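Local coordinates for probable arylamine n-acetyl transferase (Mycobacterium abscessus, PDB 4GUZ), which probably transfers an acetyl group from acetyl-coenzyme A to arylamine substrates, at residues H235-E240 against T249-P254; H229-D234 against R262-I267; W48-A53 against S214-R219. One frame throughout, in Å; residues are numbered along the deposited sequence.

Interaction 1: residues H235-E240 against T249-P254; sequences HRELHE and TRQLTP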
# COMPACT_ATOMS: atom_id res chain seq x y z
N HIS A 235 9.09 -2.37 13.75
CA HIS A 235 9.12 -3.31 14.88
C HIS A 235 8.77 -2.51 16.15
O HIS A 235 7.59 -2.23 16.36
CB HIS A 235 10.45 -4.09 14.97
CG HIS A 235 10.42 -5.26 15.90
ND1 HIS A 235 9.46 -6.25 15.79
CD2 HIS A 235 11.27 -5.59 16.90
CE1 HIS A 235 9.74 -7.13 16.74
NE2 HIS A 235 10.83 -6.78 17.43
N ARG A 236 9.77 -2.06 16.93
CA ARG A 236 9.56 -1.24 18.13
C ARG A 236 10.14 0.19 17.95
O ARG A 236 10.12 0.99 18.88
CB ARG A 236 10.21 -1.92 19.36
CG ARG A 236 9.39 -3.08 19.93
CD ARG A 236 10.19 -3.92 20.91
NE ARG A 236 10.75 -3.14 22.01
CZ ARG A 236 11.44 -3.65 23.03
NH1 ARG A 236 11.66 -4.95 23.11
NH2 ARG A 236 11.91 -2.85 23.99
N GLU A 237 10.69 0.48 16.77
CA GLU A 237 11.29 1.78 16.50
C GLU A 237 10.29 2.67 15.80
O GLU A 237 9.84 2.35 14.71
CB GLU A 237 12.55 1.63 15.63
CG GLU A 237 13.46 2.84 15.66
CD GLU A 237 14.25 3.08 16.94
OE1 GLU A 237 14.50 2.11 17.70
OE2 GLU A 237 14.75 4.21 17.11
N LEU A 238 9.96 3.80 16.42
CA LEU A 238 9.01 4.72 15.80
C LEU A 238 9.75 5.77 15.03
O LEU A 238 10.50 6.53 15.63
CB LEU A 238 8.09 5.37 16.85
CG LEU A 238 7.01 6.34 16.31
CD1 LEU A 238 6.00 5.62 15.39
CD2 LEU A 238 6.27 7.02 17.46
N HIS A 239 9.51 5.84 13.72
CA HIS A 239 10.09 6.84 12.83
C HIS A 239 9.08 7.96 12.59
O HIS A 239 7.93 7.68 12.23
CB HIS A 239 10.51 6.22 11.47
CG HIS A 239 11.61 5.20 11.55
ND1 HIS A 239 12.73 5.30 10.74
CD2 HIS A 239 11.72 4.09 12.31
CE1 HIS A 239 13.49 4.26 11.05
NE2 HIS A 239 12.91 3.49 11.98
N GLU A 240 9.47 9.21 12.85
CA GLU A 240 8.56 10.34 12.57
C GLU A 240 9.20 11.15 11.47
O GLU A 240 10.30 11.65 11.66
CB GLU A 240 8.29 11.16 13.85
CG GLU A 240 7.46 12.39 13.55
CD GLU A 240 6.80 13.09 14.71
OE1 GLU A 240 7.03 12.69 15.88
OE2 GLU A 240 6.03 14.03 14.44
N THR A 249 13.90 9.13 15.19
CA THR A 249 13.54 7.77 15.60
C THR A 249 13.65 7.61 17.10
O THR A 249 14.54 8.19 17.72
CB THR A 249 14.47 6.75 14.89
OG1 THR A 249 15.84 7.04 15.20
CG2 THR A 249 14.32 6.76 13.37
N ARG A 250 12.74 6.81 17.68
CA ARG A 250 12.74 6.50 19.11
C ARG A 250 12.26 5.06 19.33
O ARG A 250 11.34 4.60 18.65
CB ARG A 250 11.92 7.51 19.93
CG ARG A 250 10.44 7.59 19.59
CD ARG A 250 9.70 8.59 20.48
NE ARG A 250 9.45 8.03 21.81
CZ ARG A 250 8.25 7.76 22.30
NH1 ARG A 250 7.16 7.99 21.57
NH2 ARG A 250 8.12 7.25 23.52
N GLN A 251 12.93 4.34 20.27
CA GLN A 251 12.57 2.97 20.62
C GLN A 251 11.41 2.99 21.61
O GLN A 251 11.43 3.75 22.58
CB GLN A 251 13.77 2.19 21.19
CG GLN A 251 13.45 0.73 21.54
CD GLN A 251 13.73 -0.28 20.44
OE1 GLN A 251 13.55 -0.04 19.23
NE2 GLN A 251 14.13 -1.47 20.85
N LEU A 252 10.43 2.12 21.39
CA LEU A 252 9.27 1.98 22.26
C LEU A 252 9.35 0.69 23.02
O LEU A 252 9.87 -0.31 22.49
CB LEU A 252 7.96 2.01 21.43
CG LEU A 252 7.68 3.25 20.55
CD1 LEU A 252 6.47 3.02 19.70
CD2 LEU A 252 7.41 4.48 21.39
N THR A 253 8.85 0.69 24.26
CA THR A 253 8.73 -0.51 25.08
C THR A 253 7.55 -1.32 24.51
O THR A 253 6.70 -0.71 23.86
CB THR A 253 8.47 -0.16 26.56
OG1 THR A 253 7.21 0.50 26.66
CG2 THR A 253 9.58 0.67 27.21
N PRO A 254 7.38 -2.63 24.83
CA PRO A 254 6.20 -3.36 24.32
C PRO A 254 4.87 -2.66 24.64
O PRO A 254 4.00 -2.58 23.76
CB PRO A 254 6.33 -4.72 25.00
CG PRO A 254 7.80 -4.90 25.16
CD PRO A 254 8.27 -3.54 25.57
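Leu238 and Arg250 face each other as a hydrogen-bonded antiparallel pair. Leu238 N donates to Arg250 O at 2.7 Å, and Arg250 N returns a bond to Leu238 O at 3.0 Å. Glu237 with Gln251 and His239 with Thr249 are the flanking non-hydrogen-bonded pairs. Just beyond the strands, Leu252 N donates to Arg236 O at 2.8 Å. Arg236 adds a side-chain bond back to the same residue: its NE reaches Leu252 O at 3.0 Å, with the oxygen near the guanidinium plane. Pro254 CD lies over one face of this guanidinium, while NH1 bonds to Leu281 O. The two strands are the arms of a beta hairpin at the edge of the five-stranded antiparallel sheet. On the Glu237 and His239 face, the methyl CG2 of Thr249 sits over the imidazole of His239, 3.5 Å from the ring centroid, in a CH-pi contact. His239 ND1 is bonded to Arg247 NH1. The Glu237 chain, bent at chi2 (73°), turns CD toward 249-254; its OE2 lies 3.4 Å from Thr249 CB. On the other face, Leu238 CB packs on Leu252 CD1 at 4.0 Å, and both leucines also touch Thr260 of helix 254-263.

Interaction 2: residues H229-D234 against R262-I267; sequences HAYILD and REIFGI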
# COMPACT_ATOMS: atom_id res chain seq x y z
N HIS A 229 3.50 14.97 6.37
CA HIS A 229 4.02 14.16 7.47
C HIS A 229 3.84 12.69 7.22
O HIS A 229 2.96 12.30 6.47
CB HIS A 229 3.28 14.52 8.78
CG HIS A 229 4.14 14.41 9.99
ND1 HIS A 229 5.12 15.34 10.27
CD2 HIS A 229 4.12 13.48 10.98
CE1 HIS A 229 5.68 14.95 11.40
NE2 HIS A 229 5.11 13.84 11.87
N ALA A 230 4.64 11.86 7.93
CA ALA A 230 4.51 10.40 7.90
C ALA A 230 5.04 9.79 9.18
O ALA A 230 5.88 10.38 9.86
CB ALA A 230 5.25 9.82 6.71
N TYR A 231 4.52 8.61 9.52
CA TYR A 231 4.98 7.76 10.62
C TYR A 231 5.16 6.36 10.12
O TYR A 231 4.32 5.84 9.37
CB TYR A 231 3.99 7.69 11.79
CG TYR A 231 3.79 8.96 12.56
CD1 TYR A 231 4.64 9.31 13.60
CD2 TYR A 231 2.68 9.77 12.32
CE1 TYR A 231 4.43 10.47 14.35
CE2 TYR A 231 2.46 10.93 13.06
CZ TYR A 231 3.33 11.27 14.08
OH TYR A 231 3.08 12.42 14.80
N ILE A 232 6.21 5.72 10.60
CA ILE A 232 6.51 4.33 10.32
C ILE A 232 6.96 3.69 11.62
O ILE A 232 7.95 4.15 12.20
CB ILE A 232 7.60 4.11 9.21
CG1 ILE A 232 7.21 4.68 7.82
CG2 ILE A 232 7.93 2.60 9.10
CD1 ILE A 232 8.37 4.63 6.69
N LEU A 233 6.28 2.63 12.05
CA LEU A 233 6.73 1.83 13.17
C LEU A 233 7.49 0.63 12.59
O LEU A 233 6.92 -0.18 11.86
CB LEU A 233 5.56 1.39 14.07
CG LEU A 233 5.92 0.46 15.23
CD1 LEU A 233 6.75 1.19 16.29
CD2 LEU A 233 4.68 -0.14 15.85
N ASP A 234 8.80 0.58 12.84
CA ASP A 234 9.64 -0.48 12.32
C ASP A 234 9.96 -1.37 13.52
O ASP A 234 10.89 -1.08 14.28
CB ASP A 234 10.90 0.12 11.64
CG ASP A 234 11.76 -0.89 10.90
OD1 ASP A 234 11.40 -2.09 10.90
OD2 ASP A 234 12.80 -0.48 10.32
N ARG A 262 -2.61 2.61 18.98
CA ARG A 262 -3.94 3.21 19.18
C ARG A 262 -3.92 4.73 18.97
O ARG A 262 -4.73 5.24 18.19
CB ARG A 262 -4.44 2.86 20.59
CG ARG A 262 -5.73 3.56 21.03
CD ARG A 262 -6.08 3.28 22.49
NE ARG A 262 -5.11 3.87 23.43
CZ ARG A 262 -4.26 3.17 24.17
NH1 ARG A 262 -4.24 1.84 24.10
NH2 ARG A 262 -3.42 3.79 24.98
N GLU A 263 -3.04 5.46 19.68
CA GLU A 263 -3.00 6.93 19.66
C GLU A 263 -2.57 7.51 18.31
O GLU A 263 -3.18 8.48 17.86
CB GLU A 263 -2.07 7.47 20.76
CG GLU A 263 -2.48 7.12 22.18
CD GLU A 263 -1.37 7.11 23.22
OE1 GLU A 263 -0.19 6.90 22.85
OE2 GLU A 263 -1.68 7.26 24.42
N ILE A 264 -1.50 6.97 17.70
CA ILE A 264 -0.96 7.52 16.46
C ILE A 264 -1.63 6.87 15.25
O ILE A 264 -1.99 7.58 14.31
CB ILE A 264 0.60 7.36 16.41
CG1 ILE A 264 1.33 8.18 17.52
CG2 ILE A 264 1.21 7.61 15.00
CD1 ILE A 264 1.18 9.71 17.51
N PHE A 265 -1.76 5.54 15.24
CA PHE A 265 -2.24 4.85 14.04
C PHE A 265 -3.72 4.44 14.07
O PHE A 265 -4.26 4.10 13.02
CB PHE A 265 -1.38 3.61 13.78
CG PHE A 265 0.08 3.92 13.52
CD1 PHE A 265 0.50 4.35 12.27
CD2 PHE A 265 1.03 3.77 14.52
CE1 PHE A 265 1.85 4.60 12.01
CE2 PHE A 265 2.38 4.01 14.26
CZ PHE A 265 2.78 4.43 13.01
N GLY A 266 -4.37 4.51 15.23
CA GLY A 266 -5.77 4.10 15.37
C GLY A 266 -5.96 2.61 15.23
O GLY A 266 -7.02 2.16 14.79
N ILE A 267 -4.92 1.82 15.59
CA ILE A 267 -4.91 0.37 15.53
C ILE A 267 -5.03 -0.20 16.95
O ILE A 267 -4.25 0.17 17.84
CB ILE A 267 -3.65 -0.16 14.78
CG1 ILE A 267 -3.74 0.21 13.28
CG2 ILE A 267 -3.45 -1.68 14.95
CD1 ILE A 267 -2.45 0.11 12.44
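Tyr231 holds its CG anti to its own carbonyl carbon (chi1 -67°), and Ile264 holds its CG2 anti to its backbone N. With these torsions the branch methyl of Ile264 comes to lie over a face of the tyrosine ring. CG2 is 3.8 Å from the centroid of the Tyr231 ring and 15° off its normal, a CH-pi contact. It is displaced toward the rim, and its nearest ring atom is Tyr231 CD2 at 3.7 Å. The two side chains meet at about a right angle. The same methyl also stands over the centre of the neighbouring Phe265 ring, so one CG2 fills the angle between two aromatic faces.

Phe265 pushes the far end of its ring against the strand. Its CZ lies 3.7 Å from Tyr231 CB and 4.1 Å from Leu233 N. Its CE2 meets Leu233 CB at 4.1 Å. Tyr231 O lies at the ring edge, near its plane, 3.8 Å from Phe265 CE1. Tyr231 and Leu233, two residues apart, both point their CB atoms toward 262-267, and the phenylalanine tip bears on both. The side-chain contacts are apolar, and backbone N and O atoms of the strand also meet the ring. The contact is modest in size, burying 211 Å² in all.

Gly266, with a positive phi, is the first residue to leave helical geometry. Strand 229-234 lies in the middle of the five-stranded antiparallel sheet, bonded through its backbone to strands 221-226 and 237-242. Leu233 also packs on Val257 and Leu261 of helix 254-263, while Phe265 touches Thr260 of that helix and Val222 of strand 221-226. The contact thus sets Ile264 and Phe265 against one face of the sheet, over strands 229-234 and 221-226.

Interaction 3: residues W48-A53 against S214-R219; sequences WENLDA and SPFSTR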
# COMPACT_ATOMS: atom_id res chain seq x y z
N TRP A 48 -2.47 1.04 7.34
CA TRP A 48 -1.44 0.18 6.76
C TRP A 48 -0.66 -0.52 7.85
O TRP A 48 -0.06 0.13 8.69
CB TRP A 48 -0.50 0.96 5.83
CG TRP A 48 0.24 0.09 4.84
CD1 TRP A 48 -0.05 -0.06 3.52
CD2 TRP A 48 1.32 -0.82 5.11
NE1 TRP A 48 0.83 -0.93 2.93
CE2 TRP A 48 1.65 -1.47 3.90
CE3 TRP A 48 2.06 -1.16 6.27
CZ2 TRP A 48 2.68 -2.40 3.80
CZ3 TRP A 48 3.06 -2.12 6.18
CH2 TRP A 48 3.37 -2.71 4.95
N GLU A 49 -0.68 -1.86 7.84
CA GLU A 49 0.01 -2.70 8.82
C GLU A 49 0.07 -4.15 8.34
O GLU A 49 -0.69 -4.53 7.46
CB GLU A 49 -0.67 -2.61 10.20
CG GLU A 49 -2.16 -2.90 10.12
CD GLU A 49 -2.71 -3.93 11.07
OE1 GLU A 49 -2.12 -5.03 11.17
OE2 GLU A 49 -3.77 -3.66 11.68
N ASN A 50 0.94 -4.95 8.96
CA ASN A 50 1.17 -6.37 8.63
C ASN A 50 0.99 -7.28 9.86
O ASN A 50 1.57 -8.37 9.88
CB ASN A 50 2.63 -6.52 8.12
CG ASN A 50 3.66 -6.35 9.24
OD1 ASN A 50 3.43 -5.66 10.26
ND2 ASN A 50 4.78 -7.04 9.12
N LEU A 51 0.24 -6.82 10.90
CA LEU A 51 0.17 -7.54 12.17
C LEU A 51 -0.44 -8.94 12.07
O LEU A 51 -0.07 -9.79 12.88
CB LEU A 51 -0.51 -6.72 13.29
CG LEU A 51 0.16 -5.36 13.62
CD1 LEU A 51 -0.69 -4.52 14.59
CD2 LEU A 51 1.57 -5.53 14.14
N ASP A 52 -1.26 -9.22 11.03
CA ASP A 52 -1.80 -10.56 10.81
C ASP A 52 -0.70 -11.52 10.42
O ASP A 52 -0.72 -12.67 10.87
CB ASP A 52 -2.90 -10.53 9.75
CG ASP A 52 -4.25 -10.09 10.28
OD1 ASP A 52 -4.35 -9.79 11.50
OD2 ASP A 52 -5.19 -9.98 9.48
N ALA A 53 0.29 -11.05 9.63
CA ALA A 53 1.42 -11.88 9.19
C ALA A 53 2.38 -12.12 10.34
O ALA A 53 2.89 -13.24 10.49
CB ALA A 53 2.16 -11.21 8.03
N SER A 214 10.95 -13.09 3.59
CA SER A 214 10.07 -11.92 3.52
C SER A 214 10.19 -11.13 4.84
O SER A 214 9.91 -11.70 5.90
CB SER A 214 8.62 -12.33 3.26
OG SER A 214 7.76 -11.21 3.36
N PRO A 215 10.61 -9.84 4.80
CA PRO A 215 10.76 -9.08 6.06
C PRO A 215 9.44 -8.82 6.79
O PRO A 215 9.45 -8.69 8.02
CB PRO A 215 11.41 -7.77 5.61
CG PRO A 215 11.05 -7.63 4.17
CD PRO A 215 10.99 -9.03 3.62
N PHE A 216 8.31 -8.77 6.06
CA PHE A 216 6.99 -8.50 6.64
C PHE A 216 6.38 -9.73 7.36
O PHE A 216 5.33 -9.59 8.00
CB PHE A 216 6.01 -7.97 5.56
CG PHE A 216 6.36 -6.64 4.92
CD1 PHE A 216 7.02 -5.65 5.64
CD2 PHE A 216 5.97 -6.35 3.61
CE1 PHE A 216 7.32 -4.41 5.05
CE2 PHE A 216 6.26 -5.11 3.03
CZ PHE A 216 6.94 -4.15 3.75
N SER A 217 7.02 -10.91 7.29
CA SER A 217 6.47 -12.11 7.93
C SER A 217 6.69 -12.17 9.45
O SER A 217 5.84 -12.71 10.16
CB SER A 217 7.03 -13.38 7.30
OG SER A 217 8.42 -13.53 7.52
N THR A 218 7.84 -11.66 9.94
CA THR A 218 8.17 -11.83 11.36
C THR A 218 8.12 -10.55 12.21
O THR A 218 7.90 -10.67 13.42
CB THR A 218 9.55 -12.49 11.51
OG1 THR A 218 10.50 -11.83 10.67
CG2 THR A 218 9.51 -13.99 11.20
N ARG A 219 8.34 -9.35 11.64
CA ARG A 219 8.39 -8.16 12.49
C ARG A 219 7.40 -7.08 12.07
O ARG A 219 7.21 -6.86 10.88
CB ARG A 219 9.81 -7.59 12.50
CG ARG A 219 10.80 -8.52 13.22
CD ARG A 219 12.23 -8.32 12.76
NE ARG A 219 12.65 -6.92 12.85
CZ ARG A 219 13.25 -6.37 13.89
NH1 ARG A 219 13.50 -7.09 14.98
NH2 ARG A 219 13.61 -5.09 13.87
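Trp48 and Phe216 make a T-shaped pair where the first strand of the five-stranded sheet meets the loop after helix 198-210. The family fold joins a helical bundle, a beta-rich domain and an alpha/beta lid. The edge of the Trp48 six-membered ring is turned to the face of Phe216, with centroids 5.7 Å apart and planes at 68°. Trp48 CH2 does the touching, 4.0 Å from Phe216 CZ and toward the rim of that ring. The indole also stacks on His82, its NE1 bonds to Gly133 O, and it lies near, without touching, Cys79, His116 and Asp131, whose arrangement is consistent with the family's catalytic triad.

With CG between the backbone N and the carbonyl carbon (chi1 71°), the Asn50 amide carbon is turned to the loop. There ND2 donates twice, to Phe216 O at 2.8 Å and to Arg219 O at 3.0 Å, while OD1 accepts from Phe221 N. The Arg219 oxygen lies near the amide plane; the Phe216 oxygen is tilted from it. Ala53 CB rests 3.6 Å from Phe216 O. Ala53 O and Ser217 O, two acceptors, stand 3.0 Å apart, and Lys57 NZ donates to both.

How the interactions relate
Interaction 3 comes first. It closes a loop with 160 residues between its segments, bringing the first short strand and helix 51-56 to the loop before strand 221-226. The chain then continues through strand 221-226. Interaction 2 opens at strand 229-234 and closes at the C-terminal part of helix 254-263 and just after, with 27 residues between. Interaction 1 opens and closes inside that span, with 8 between, so the two nest and nothing crosses. Interactions 1 and 2 share neighbouring strands: His239 N meets Ile232 O at 2.8 Å. Interaction 3 reaches the same sheet from its other edge. Ile267 packs on Glu49 and Leu51 there; separately, Arg219 touches His235 of interaction 1.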